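Local coordinates for cryptochrome DASH (Arabidopsis thaliana, PDB 2J4D), which repairs cyclobutane pyrimidine dimers in single-stranded DNA with bound FAD and a folate light antenna, binds DNA without sequence specificity and may act as a photoreceptor, at residues G121-I126 against V150-L155; Q196-V201 against E325-D330; Q360-S365 against D489-L494. One frame throughout, in Å; residues are numbered along the deposited sequence.

Contact 1: G121-I126 against V150-L155; sequences GKPEEI and VDVERL
Glu124 and Leu155 make the close part of this contact, their side chains lying alongside each other and pointing the same way. The CB of Glu124 rests 3.5 Å from the carbonyl O of Leu155, and it also comes within 3.6 Å of the CB of Leu155, so the backbones approach closely here. CG of the glutamate is set between the backbone N and the carbonyl carbon (chi1 63°), and the bend at chi2 lays the carboxylate beside Leu155. As a result its OE2 lies 3.5 Å from the CD1 of Leu155, a polar atom against a methyl group, while the charge of that carboxylate is met by Arg77 in a salt bridge.

The two segments belong to helices 123-134 and 147-161 of the Rossmann-like alpha/beta domain of photolyases, a five-stranded parallel sheet flanked by helices. Packing is looser at Val152, whose CG1 is the meeting point for two side chains that each cross it at about a right angle. One is Glu124, its OE1 4.0 Å from the CG1 of Val152. The other is Pro123, which brings its CG to the same 4.0 Å from the CG1 of Val152 on the side facing the sheet, where both residues also touch Trp45 of strand 41-46.

No hydrogen bond joins the two segments. Within helix 147-161, Arg154 grips Asp151 side-on, NE and NH2 of the arginine each 2.9 Å from the single oxygen OD1 of Asp151, which lies in the guanidinium plane.

Contact 2: Q196-V201 against E325-D330; sequences QFRKSV and ELIWRD. With FAD (flavin-adenine dinucleotide), chain C.
The Phe197 ring meets Ile327 and Asp330 in different ways: the CB of Asp330 sits at its edge, near the ring plane, while the CG2 of Ile327 approaches obliquely, 3.6 Å from the CE2 of Phe197. A second ring, that of Tyr331, meets Phe197 with the planes at about 40°. Nearby, the Trp328 ring stacks with that of Tyr194, and the guanidinium of Arg329 has the O2B of FAD oblique to it. This is helix-to-helix packing of helix 194-204 against helix 317-339, the latter in the FAD-binding region of the photolyase fold; the axes of 196-201 and 325-330 approach to 10.5 Å, their N-to-C directions 108° apart.

With chi1 at 164° the Phe197 ring is swung away from the backbone N and directed at the other helix. Ile327 supplies both its branches: CG2 serves the ring, and CD1 lies 4.3 Å from the CG of Arg198, whose guanidinium is paired with Glu202. Asp330 meets the ring through CB, while its two carboxylate oxygens accept from the backbone N atoms of Met177 and Tyr178.

Glu325, Leu326 and Arg329 turn to the FAD. The CD of Arg329 is 3.3 Å from the O2B of FAD, and the guanidinium beyond it bonds to the carbonyl O of Ser175. On the adenine's imidazole side, the OE1 of Glu325 comes within 3.1 Å of the N7A of FAD.

Contact 3: Q360-S365 against D489-L494; sequences QKLFES and DTVVPL
Apolar contact between Leu362 and the two valines Val491 and Val492 joins helix 360-367 of the all-helical FAD-binding region to the loop that follows helix 483-486 near the end of the modelled chain. One methyl group does most of this work. The CD2 of Leu362 lies 3.3 Å from the CG2 of Val491, tighter than usual for two carbons, and 3.9 Å from the CG1 of Val492. Leu362 meets both valines at a slant and also touches Met405, while Val492 packs on Phe400 of helix 391-404.

A polar atom facing methyl groups forms the second kind of contact. The OG of Ser365 stands 3.7 Å from the CG2 of Val491 and 3.8 Å from its CG1, nearly equidistant from the two branches.

No hydrogen bond crosses between the segments. On the helix side, chi1 of 67° turns the Ser365 hydroxyl back over its own helix, and its OG gives its hydrogen to the O of Leu362 at 2.6 Å, tilted 19° from the carbonyl plane. Replacing Ser365 by an alanine would probably leave Val491 short of a neighbour at its methyl groups and take a side-chain partner from the carbonyl of Leu362. The loop is tied elsewhere: Val491 has a backbone bond with Thr371, and the carbonyl O of Val492 accepts from the OH of Tyr373.

Overall arrangement
The three contacts follow one another along the chain and are well separated in space, with no touch between any two. Contact 1 lies in the alpha/beta domain, with the side chain of Val152 about 9 Å from a bound folate. Contact 2 joins helix 194-204 to the FAD-binding region, and it alone of the three lines the FAD pocket; its centre is about 31 Å from that of contact 1. Contact 3 sits at the surface, away from the cofactor sites, centre to centre about 36 Å from contact 2 and about 41 Å from contact 1. One half of contact 2 and one half of contact 3 lie on consecutive helices, 317-339 and 360-367.

Contact 1: G121-I126 against V150-L155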
loop_
_atom_site.group_PDB
_atom_site.type_symbol
_atom_site.label_atom_id
_atom_site.label_comp_id
_atom_site.label_asym_id
_atom_site.label_seq_id
_atom_site.Cartn_x
_atom_site.Cartn_y
_atom_site.Cartn_z
ATOM N N GLY A 121 19.841 9.188 1.797
ATOM C CA GLY A 121 20.109 9.869 3.052
ATOM C C GLY A 121 18.832 10.327 3.731
ATOM O O GLY A 121 17.739 10.119 3.207
ATOM N N LYS A 122 18.967 10.951 4.897
ATOM C CA LYS A 122 17.812 11.433 5.642
ATOM C C LYS A 122 17.251 12.715 5.037
ATOM O O LYS A 122 17.995 13.645 4.734
ATOM C CB LYS A 122 18.199 11.689 7.101
ATOM C CG LYS A 122 18.568 10.427 7.855
ATOM C CD LYS A 122 19.105 10.750 9.240
ATOM C CE LYS A 122 19.505 9.473 9.969
ATOM N NZ LYS A 122 20.107 9.734 11.316
ATOM N N PRO A 123 15.923 12.775 4.853
ATOM C CA PRO A 123 15.258 13.950 4.284
ATOM C C PRO A 123 15.597 15.230 5.051
ATOM O O PRO A 123 15.772 16.293 4.450
ATOM C CB PRO A 123 13.773 13.607 4.415
ATOM C CG PRO A 123 13.759 12.118 4.296
ATOM C CD PRO A 123 14.943 11.714 5.155
ATOM N N GLU A 124 15.670 15.125 6.381
ATOM C CA GLU A 124 15.958 16.292 7.212
ATOM C C GLU A 124 17.368 16.819 7.007
ATOM O O GLU A 124 17.690 17.917 7.458
ATOM C CB GLU A 124 15.722 15.996 8.701
ATOM C CG GLU A 124 16.610 14.918 9.292
ATOM C CD GLU A 124 15.955 13.545 9.283
ATOM O OE1 GLU A 124 15.216 13.238 8.323
ATOM O OE2 GLU A 124 16.191 12.767 10.232
ATOM N N GLU A 125 18.213 16.042 6.342
ATOM C CA GLU A 125 19.574 16.494 6.067
ATOM C C GLU A 125 19.679 16.923 4.606
ATOM O O GLU A 125 20.265 17.963 4.290
ATOM C CB GLU A 125 20.582 15.384 6.401
ATOM C CG GLU A 125 20.772 15.210 7.911
ATOM C CD GLU A 125 21.594 13.987 8.303
ATOM O OE1 GLU A 125 22.129 13.296 7.411
ATOM O OE2 GLU A 125 21.705 13.719 9.519
ATOM N N ILE A 126 19.072 16.148 3.718
ATOM C CA ILE A 126 19.118 16.445 2.289
ATOM C C ILE A 126 18.299 17.666 1.867
ATOM O O ILE A 126 18.794 18.536 1.145
ATOM C CB ILE A 126 18.624 15.239 1.467
ATOM C CG1 ILE A 126 19.605 14.074 1.619
ATOM C CG2 ILE A 126 18.456 15.630 0.003
ATOM C CD1 ILE A 126 19.056 12.755 1.134
ATOM N N VAL A 150 5.639 11.298 10.820
ATOM C CA VAL A 150 5.429 12.657 11.304
ATOM C C VAL A 150 6.677 13.169 12.013
ATOM O O VAL A 150 6.919 14.376 12.082
ATOM C CB VAL A 150 4.190 12.746 12.226
ATOM C CG1 VAL A 150 2.927 12.419 11.404
ATOM C CG2 VAL A 150 4.332 11.801 13.399
ATOM N N ASP A 151 7.489 12.254 12.526
ATOM C CA ASP A 151 8.717 12.675 13.180
ATOM C C ASP A 151 9.664 13.212 12.101
ATOM O O ASP A 151 10.353 14.206 12.300
ATOM C CB ASP A 151 9.365 11.507 13.918
ATOM C CG ASP A 151 10.497 11.960 14.829
ATOM O OD1 ASP A 151 10.273 12.888 15.639
ATOM O OD2 ASP A 151 11.603 11.391 14.739
ATOM N N VAL A 152 9.692 12.557 10.948
ATOM C CA VAL A 152 10.542 13.026 9.865
ATOM C C VAL A 152 10.051 14.399 9.389
ATOM O O VAL A 152 10.857 15.265 9.061
ATOM C CB VAL A 152 10.572 12.022 8.693
ATOM C CG1 VAL A 152 11.363 12.613 7.518
ATOM C CG2 VAL A 152 11.222 10.722 9.166
ATOM N N GLU A 153 8.735 14.610 9.368
ATOM C CA GLU A 153 8.186 15.910 8.971
ATOM C C GLU A 153 8.717 16.975 9.933
ATOM O O GLU A 153 9.122 18.069 9.520
ATOM C CB GLU A 153 6.653 15.891 9.019
ATOM C CG GLU A 153 6.041 14.935 8.018
ATOM C CD GLU A 153 4.534 14.771 8.172
ATOM O OE1 GLU A 153 3.956 15.304 9.150
ATOM O OE2 GLU A 153 3.928 14.099 7.304
ATOM N N ARG A 154 8.703 16.647 11.222
ATOM C CA ARG A 154 9.194 17.563 12.244
ATOM C C ARG A 154 10.678 17.869 12.022
ATOM O O ARG A 154 11.091 19.026 12.051
ATOM C CB ARG A 154 9.016 16.944 13.634
ATOM C CG ARG A 154 9.696 17.734 14.768
ATOM C CD ARG A 154 9.585 16.992 16.105
ATOM N NE ARG A 154 10.417 15.788 16.151
ATOM C CZ ARG A 154 11.716 15.779 16.433
ATOM N NH1 ARG A 154 12.346 16.914 16.704
ATOM N NH2 ARG A 154 12.388 14.634 16.440
ATOM N N LEU A 155 11.478 16.831 11.795
ATOM C CA LEU A 155 12.911 17.032 11.600
ATOM C C LEU A 155 13.210 17.852 10.347
ATOM O O LEU A 155 14.127 18.683 10.342
ATOM C CB LEU A 155 13.623 15.681 11.568
ATOM C CG LEU A 155 13.567 15.001 12.947
ATOM C CD1 LEU A 155 13.893 13.540 12.814
ATOM C CD2 LEU A 155 14.540 15.683 13.919
#

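Contact 2: Q196-V201 against E325-D330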
loop_
_atom_site.group_PDB
_atom_site.type_symbol
_atom_site.label_atom_id
_atom_site.label_comp_id
_atom_site.label_asym_id
_atom_site.label_seq_id
_atom_site.Cartn_x
_atom_site.Cartn_y
_atom_site.Cartn_z
ATOM N N GLN A 196 -20.721 2.802 10.925
ATOM C CA GLN A 196 -21.168 4.153 11.218
ATOM C C GLN A 196 -20.364 5.192 10.450
ATOM O O GLN A 196 -20.920 6.174 9.960
ATOM C CB GLN A 196 -21.098 4.411 12.718
ATOM C CG GLN A 196 -22.120 3.578 13.472
ATOM C CD GLN A 196 -23.511 3.669 12.846
ATOM O OE1 GLN A 196 -24.079 2.663 12.401
ATOM N NE2 GLN A 196 -24.060 4.882 12.803
ATOM N N PHE A 197 -19.055 4.972 10.344
ATOM C CA PHE A 197 -18.191 5.880 9.594
ATOM C C PHE A 197 -18.645 5.877 8.138
ATOM O O PHE A 197 -18.850 6.925 7.529
ATOM C CB PHE A 197 -16.735 5.407 9.666
ATOM C CG PHE A 197 -15.842 6.046 8.644
ATOM C CD1 PHE A 197 -15.401 7.356 8.805
ATOM C CD2 PHE A 197 -15.435 5.335 7.513
ATOM C CE1 PHE A 197 -14.565 7.949 7.856
ATOM C CE2 PHE A 197 -14.601 5.920 6.559
ATOM C CZ PHE A 197 -14.165 7.228 6.730
ATOM N N ARG A 198 -18.815 4.686 7.584
ATOM C CA ARG A 198 -19.232 4.566 6.194
ATOM C C ARG A 198 -20.577 5.225 5.915
ATOM O O ARG A 198 -20.710 6.018 4.974
ATOM C CB ARG A 198 -19.294 3.097 5.775
ATOM C CG ARG A 198 -19.738 2.899 4.329
ATOM C CD ARG A 198 -19.825 1.425 3.972
ATOM N NE ARG A 198 -20.855 0.737 4.744
ATOM C CZ ARG A 198 -22.159 0.952 4.607
ATOM N NH1 ARG A 198 -22.600 1.837 3.722
ATOM N NH2 ARG A 198 -23.022 0.286 5.360
ATOM N N LYS A 199 -21.581 4.897 6.722
ATOM C CA LYS A 199 -22.901 5.479 6.508
ATOM C C LYS A 199 -22.839 6.998 6.545
ATOM O O LYS A 199 -23.511 7.666 5.758
ATOM C CB LYS A 199 -23.898 4.981 7.560
ATOM C CG LYS A 199 -24.226 3.504 7.456
ATOM C CD LYS A 199 -25.416 3.145 8.339
ATOM C CE LYS A 199 -25.646 1.638 8.385
ATOM N NZ LYS A 199 -25.847 1.034 7.037
ATOM N N SER A 200 -22.017 7.540 7.442
ATOM C CA SER A 200 -21.891 8.989 7.574
ATOM C C SER A 200 -21.249 9.682 6.387
ATOM O O SER A 200 -21.782 10.672 5.886
ATOM C CB SER A 200 -21.109 9.353 8.839
ATOM O OG SER A 200 -21.775 8.865 9.982
ATOM N N VAL A 201 -20.100 9.191 5.934
ATOM C CA VAL A 201 -19.462 9.842 4.800
ATOM C C VAL A 201 -20.291 9.682 3.534
ATOM O O VAL A 201 -20.386 10.615 2.738
ATOM C CB VAL A 201 -18.017 9.324 4.557
ATOM C CG1 VAL A 201 -17.157 9.639 5.776
ATOM C CG2 VAL A 201 -18.022 7.829 4.273
ATOM N N GLU A 325 -14.705 -1.112 -0.333
ATOM C CA GLU A 325 -13.399 -1.524 0.174
ATOM C C GLU A 325 -12.410 -0.354 0.284
ATOM O O GLU A 325 -11.589 -0.309 1.209
ATOM C CB GLU A 325 -12.822 -2.640 -0.700
ATOM C CG GLU A 325 -13.643 -3.939 -0.705
ATOM C CD GLU A 325 -13.863 -4.549 0.682
ATOM O OE1 GLU A 325 -13.032 -4.332 1.588
ATOM O OE2 GLU A 325 -14.869 -5.267 0.862
ATOM N N LEU A 326 -12.489 0.596 -0.646
ATOM C CA LEU A 326 -11.604 1.754 -0.594
ATOM C C LEU A 326 -11.951 2.605 0.620
ATOM O O LEU A 326 -11.092 3.310 1.154
ATOM C CB LEU A 326 -11.718 2.594 -1.873
ATOM C CG LEU A 326 -10.991 2.015 -3.089
ATOM C CD1 LEU A 326 -11.297 2.845 -4.334
ATOM C CD2 LEU A 326 -9.482 1.989 -2.797
ATOM N N ILE A 327 -13.212 2.544 1.051
ATOM C CA ILE A 327 -13.640 3.296 2.228
ATOM C C ILE A 327 -13.017 2.665 3.474
ATOM O O ILE A 327 -12.763 3.350 4.466
ATOM C CB ILE A 327 -15.189 3.340 2.336
ATOM C CG1 ILE A 327 -15.745 4.150 1.160
ATOM C CG2 ILE A 327 -15.619 3.999 3.645
ATOM C CD1 ILE A 327 -17.256 4.218 1.107
ATOM N N TRP A 328 -12.759 1.360 3.419
ATOM C CA TRP A 328 -12.107 0.680 4.533
ATOM C C TRP A 328 -10.683 1.227 4.629
ATOM O O TRP A 328 -10.154 1.421 5.726
ATOM C CB TRP A 328 -12.055 -0.839 4.309
ATOM C CG TRP A 328 -13.157 -1.595 5.008
ATOM C CD1 TRP A 328 -14.260 -2.173 4.431
ATOM C CD2 TRP A 328 -13.265 -1.843 6.415
ATOM N NE1 TRP A 328 -15.045 -2.770 5.400
ATOM C CE2 TRP A 328 -14.456 -2.582 6.623
ATOM C CE3 TRP A 328 -12.473 -1.513 7.521
ATOM C CZ2 TRP A 328 -14.867 -2.998 7.896
ATOM C CZ3 TRP A 328 -12.885 -1.926 8.787
ATOM C CH2 TRP A 328 -14.073 -2.663 8.960
ATOM N N ARG A 329 -10.059 1.464 3.476
ATOM C CA ARG A 329 -8.701 2.018 3.462
ATOM C C ARG A 329 -8.730 3.424 4.083
ATOM O O ARG A 329 -7.880 3.772 4.909
ATOM C CB ARG A 329 -8.174 2.075 2.027
ATOM C CG ARG A 329 -6.847 2.798 1.874
ATOM C CD ARG A 329 -6.269 2.605 0.470
ATOM N NE ARG A 329 -5.060 3.396 0.293
ATOM C CZ ARG A 329 -5.055 4.698 0.022
ATOM N NH1 ARG A 329 -6.200 5.360 -0.119
ATOM N NH2 ARG A 329 -3.904 5.347 -0.076
ATOM N N ASP A 330 -9.709 4.232 3.678
ATOM C CA ASP A 330 -9.864 5.581 4.229
ATOM C C ASP A 330 -10.028 5.501 5.744
ATOM O O ASP A 330 -9.390 6.241 6.504
ATOM C CB ASP A 330 -11.122 6.251 3.662
ATOM C CG ASP A 330 -10.878 6.978 2.358
ATOM O OD1 ASP A 330 -9.851 6.732 1.680
ATOM O OD2 ASP A 330 -11.745 7.805 2.001
HETATM P PA FAD C . -9.568 -5.568 -3.132
HETATM O O1A FAD C . -9.502 -5.477 -4.605
HETATM O O2A FAD C . -10.520 -6.506 -2.493
HETATM O O5B FAD C . -9.852 -4.114 -2.505
HETATM C C5B FAD C . -9.589 -2.918 -3.272
HETATM C C4B FAD C . -8.787 -1.953 -2.391
HETATM O O4B FAD C . -9.547 -1.674 -1.217
HETATM C C3B FAD C . -7.451 -2.493 -1.892
HETATM O O3B FAD C . -6.425 -2.402 -2.866
HETATM C C2B FAD C . -7.241 -1.654 -0.669
HETATM O O2B FAD C . -6.596 -0.420 -0.894
HETATM C C1B FAD C . -8.662 -1.513 -0.096
HETATM N N9A FAD C . -9.029 -2.504 0.937
HETATM C C8A FAD C . -9.730 -3.682 0.769
HETATM N N7A FAD C . -9.899 -4.341 1.907
HETATM C C5A FAD C . -9.286 -3.559 2.861
HETATM C C6A FAD C . -9.119 -3.722 4.256
HETATM N N6A FAD C . -9.591 -4.745 4.955
HETATM N N1A FAD C . -8.427 -2.731 4.933
HETATM C C2A FAD C . -7.921 -1.652 4.249
HETATM N N3A FAD C . -8.044 -1.437 2.917
HETATM C C4A FAD C . -8.722 -2.422 2.267
HETATM N N1 FAD C . -4.010 -3.627 2.976
HETATM C C2 FAD C . -3.035 -2.727 2.604
HETATM O O2 FAD C . -3.225 -1.929 1.705
HETATM N N3 FAD C . -1.810 -2.752 3.289
HETATM C C4 FAD C . -1.514 -3.636 4.325
HETATM O O4 FAD C . -0.406 -3.611 4.891
HETATM C C4X FAD C . -2.521 -4.559 4.700
HETATM N N5 FAD C . -2.310 -5.488 5.731
HETATM C C5X FAD C . -3.345 -6.316 6.171
HETATM C C6 FAD C . -3.168 -7.154 7.279
HETATM C C7 FAD C . -4.194 -8.006 7.750
HETATM C C7M FAD C . -3.939 -8.883 8.952
HETATM C C8 FAD C . -5.459 -8.003 7.058
HETATM C C8M FAD C . -6.619 -8.885 7.490
HETATM C C9 FAD C . -5.649 -7.163 5.943
HETATM C C9A FAD C . -4.608 -6.306 5.476
HETATM N N10 FAD C . -4.771 -5.448 4.348
HETATM C C10 FAD C . -3.761 -4.525 3.998
HETATM C "C1'" FAD C . -6.135 -5.221 3.769
HETATM C "C2'" FAD C . -6.547 -6.119 2.585
HETATM O "O2'" FAD C . -6.328 -7.480 2.918
HETATM C "C3'" FAD C . -5.730 -5.753 1.348
HETATM O "O3'" FAD C . -5.882 -4.354 1.035
HETATM C "C4'" FAD C . -6.125 -6.514 0.070
HETATM O "O4'" FAD C . -5.921 -7.918 0.245
HETATM C "C5'" FAD C . -5.277 -6.008 -1.090
HETATM O "O5'" FAD C . -5.644 -6.686 -2.294
HETATM P P FAD C . -6.664 -6.151 -3.372
HETATM O O1P FAD C . -6.093 -4.880 -3.848
HETATM O O2P FAD C . -6.840 -7.190 -4.423
HETATM O O3P FAD C . -8.087 -6.024 -2.680
#

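Contact 3: Q360-S365 against D489-L494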
loop_
_atom_site.group_PDB
_atom_site.type_symbol
_atom_site.label_atom_id
_atom_site.label_comp_id
_atom_site.label_asym_id
_atom_site.label_seq_id
_atom_site.Cartn_x
_atom_site.Cartn_y
_atom_site.Cartn_z
ATOM N N GLN A 360 9.865 -18.025 19.804
ATOM C CA GLN A 360 10.539 -17.910 18.517
ATOM C C GLN A 360 10.311 -19.120 17.612
ATOM O O GLN A 360 10.132 -18.971 16.401
ATOM C CB GLN A 360 12.037 -17.685 18.738
ATOM C CG GLN A 360 12.793 -17.172 17.518
ATOM C CD GLN A 360 12.184 -15.901 16.931
ATOM O OE1 GLN A 360 11.694 -15.033 17.659
ATOM N NE2 GLN A 360 12.232 -15.783 15.606
ATOM N N LYS A 361 10.302 -20.314 18.198
ATOM C CA LYS A 361 10.096 -21.532 17.423
ATOM C C LYS A 361 8.702 -21.554 16.815
ATOM O O LYS A 361 8.535 -21.868 15.634
ATOM C CB LYS A 361 10.288 -22.773 18.297
ATOM C CG LYS A 361 11.448 -23.656 17.866
ATOM C CD LYS A 361 11.304 -25.070 18.419
ATOM C CE LYS A 361 10.023 -25.727 17.910
ATOM N NZ LYS A 361 10.281 -27.004 17.184
ATOM N N LEU A 362 7.698 -21.236 17.625
ATOM C CA LEU A 362 6.333 -21.213 17.125
ATOM C C LEU A 362 6.230 -20.187 16.015
ATOM O O LEU A 362 5.690 -20.469 14.947
ATOM C CB LEU A 362 5.345 -20.854 18.230
ATOM C CG LEU A 362 4.744 -22.025 19.002
ATOM C CD1 LEU A 362 3.621 -21.513 19.890
ATOM C CD2 LEU A 362 4.205 -23.061 18.028
ATOM N N PHE A 363 6.753 -18.994 16.268
ATOM C CA PHE A 363 6.704 -17.945 15.260
ATOM C C PHE A 363 7.361 -18.384 13.952
ATOM O O PHE A 363 6.780 -18.231 12.871
ATOM C CB PHE A 363 7.391 -16.671 15.762
ATOM C CG PHE A 363 7.517 -15.610 14.708
ATOM C CD1 PHE A 363 6.383 -14.990 14.192
ATOM C CD2 PHE A 363 8.758 -15.295 14.166
ATOM C CE1 PHE A 363 6.486 -14.073 13.140
ATOM C CE2 PHE A 363 8.874 -14.382 13.117
ATOM C CZ PHE A 363 7.735 -13.772 12.602
ATOM N N GLU A 364 8.568 -18.937 14.038
ATOM C CA GLU A 364 9.253 -19.353 12.828
ATOM C C GLU A 364 8.495 -20.384 12.001
ATOM O O GLU A 364 8.598 -20.380 10.774
ATOM C CB GLU A 364 10.655 -19.860 13.162
ATOM C CG GLU A 364 11.517 -18.770 13.781
ATOM C CD GLU A 364 12.966 -19.172 13.946
ATOM O OE1 GLU A 364 13.243 -20.389 14.016
ATOM O OE2 GLU A 364 13.825 -18.263 14.019
ATOM N N SER A 365 7.726 -21.255 12.655
ATOM C CA SER A 365 6.969 -22.274 11.924
ATOM C C SER A 365 5.870 -21.617 11.085
ATOM O O SER A 365 5.545 -22.085 9.993
ATOM C CB SER A 365 6.359 -23.306 12.889
ATOM O OG SER A 365 5.359 -22.737 13.719
ATOM N N ASP A 489 4.192 -32.711 10.307
ATOM C CA ASP A 489 3.592 -32.625 11.633
ATOM C C ASP A 489 2.961 -31.256 11.805
ATOM O O ASP A 489 3.356 -30.291 11.142
ATOM C CB ASP A 489 4.639 -32.805 12.742
ATOM C CG ASP A 489 5.142 -34.233 12.864
ATOM O OD1 ASP A 489 4.314 -35.164 12.984
ATOM O OD2 ASP A 489 6.377 -34.420 12.853
ATOM N N THR A 490 1.983 -31.179 12.699
ATOM C CA THR A 490 1.318 -29.921 12.995
ATOM C C THR A 490 2.014 -29.364 14.227
ATOM O O THR A 490 2.301 -30.108 15.172
ATOM C CB THR A 490 -0.165 -30.138 13.294
ATOM O OG1 THR A 490 -0.303 -31.174 14.271
ATOM C CG2 THR A 490 -0.910 -30.528 12.029
ATOM N N VAL A 491 2.295 -28.064 14.216
ATOM C CA VAL A 491 2.995 -27.425 15.325
ATOM C C VAL A 491 2.126 -27.190 16.566
ATOM O O VAL A 491 2.637 -27.129 17.685
ATOM C CB VAL A 491 3.621 -26.085 14.876
ATOM C CG1 VAL A 491 2.534 -25.071 14.565
ATOM C CG2 VAL A 491 4.561 -25.563 15.946
ATOM N N VAL A 492 0.821 -27.064 16.365
ATOM C CA VAL A 492 -0.123 -26.864 17.467
ATOM C C VAL A 492 -1.464 -27.445 17.067
ATOM O O VAL A 492 -1.762 -27.596 15.882
ATOM C CB VAL A 492 -0.425 -25.376 17.758
ATOM C CG1 VAL A 492 0.690 -24.745 18.548
ATOM C CG2 VAL A 492 -0.667 -24.641 16.438
ATOM N N PRO A 493 -2.290 -27.787 18.053
ATOM C CA PRO A 493 -3.624 -28.330 17.815
ATOM C C PRO A 493 -4.457 -27.103 17.463
ATOM O O PRO A 493 -4.053 -25.978 17.766
ATOM C CB PRO A 493 -3.991 -28.924 19.180
ATOM C CG PRO A 493 -3.251 -28.010 20.141
ATOM C CD PRO A 493 -1.908 -27.950 19.467
ATOM N N LEU A 494 -5.585 -27.285 16.794
ATOM C CA LEU A 494 -6.400 -26.132 16.475
ATOM C C LEU A 494 -7.179 -25.882 17.755
ATOM O O LEU A 494 -7.620 -26.830 18.413
ATOM C CB LEU A 494 -7.338 -26.431 15.309
ATOM C CG LEU A 494 -6.595 -26.563 13.979
ATOM C CD1 LEU A 494 -7.554 -27.088 12.924
ATOM C CD2 LEU A 494 -5.994 -25.217 13.563
#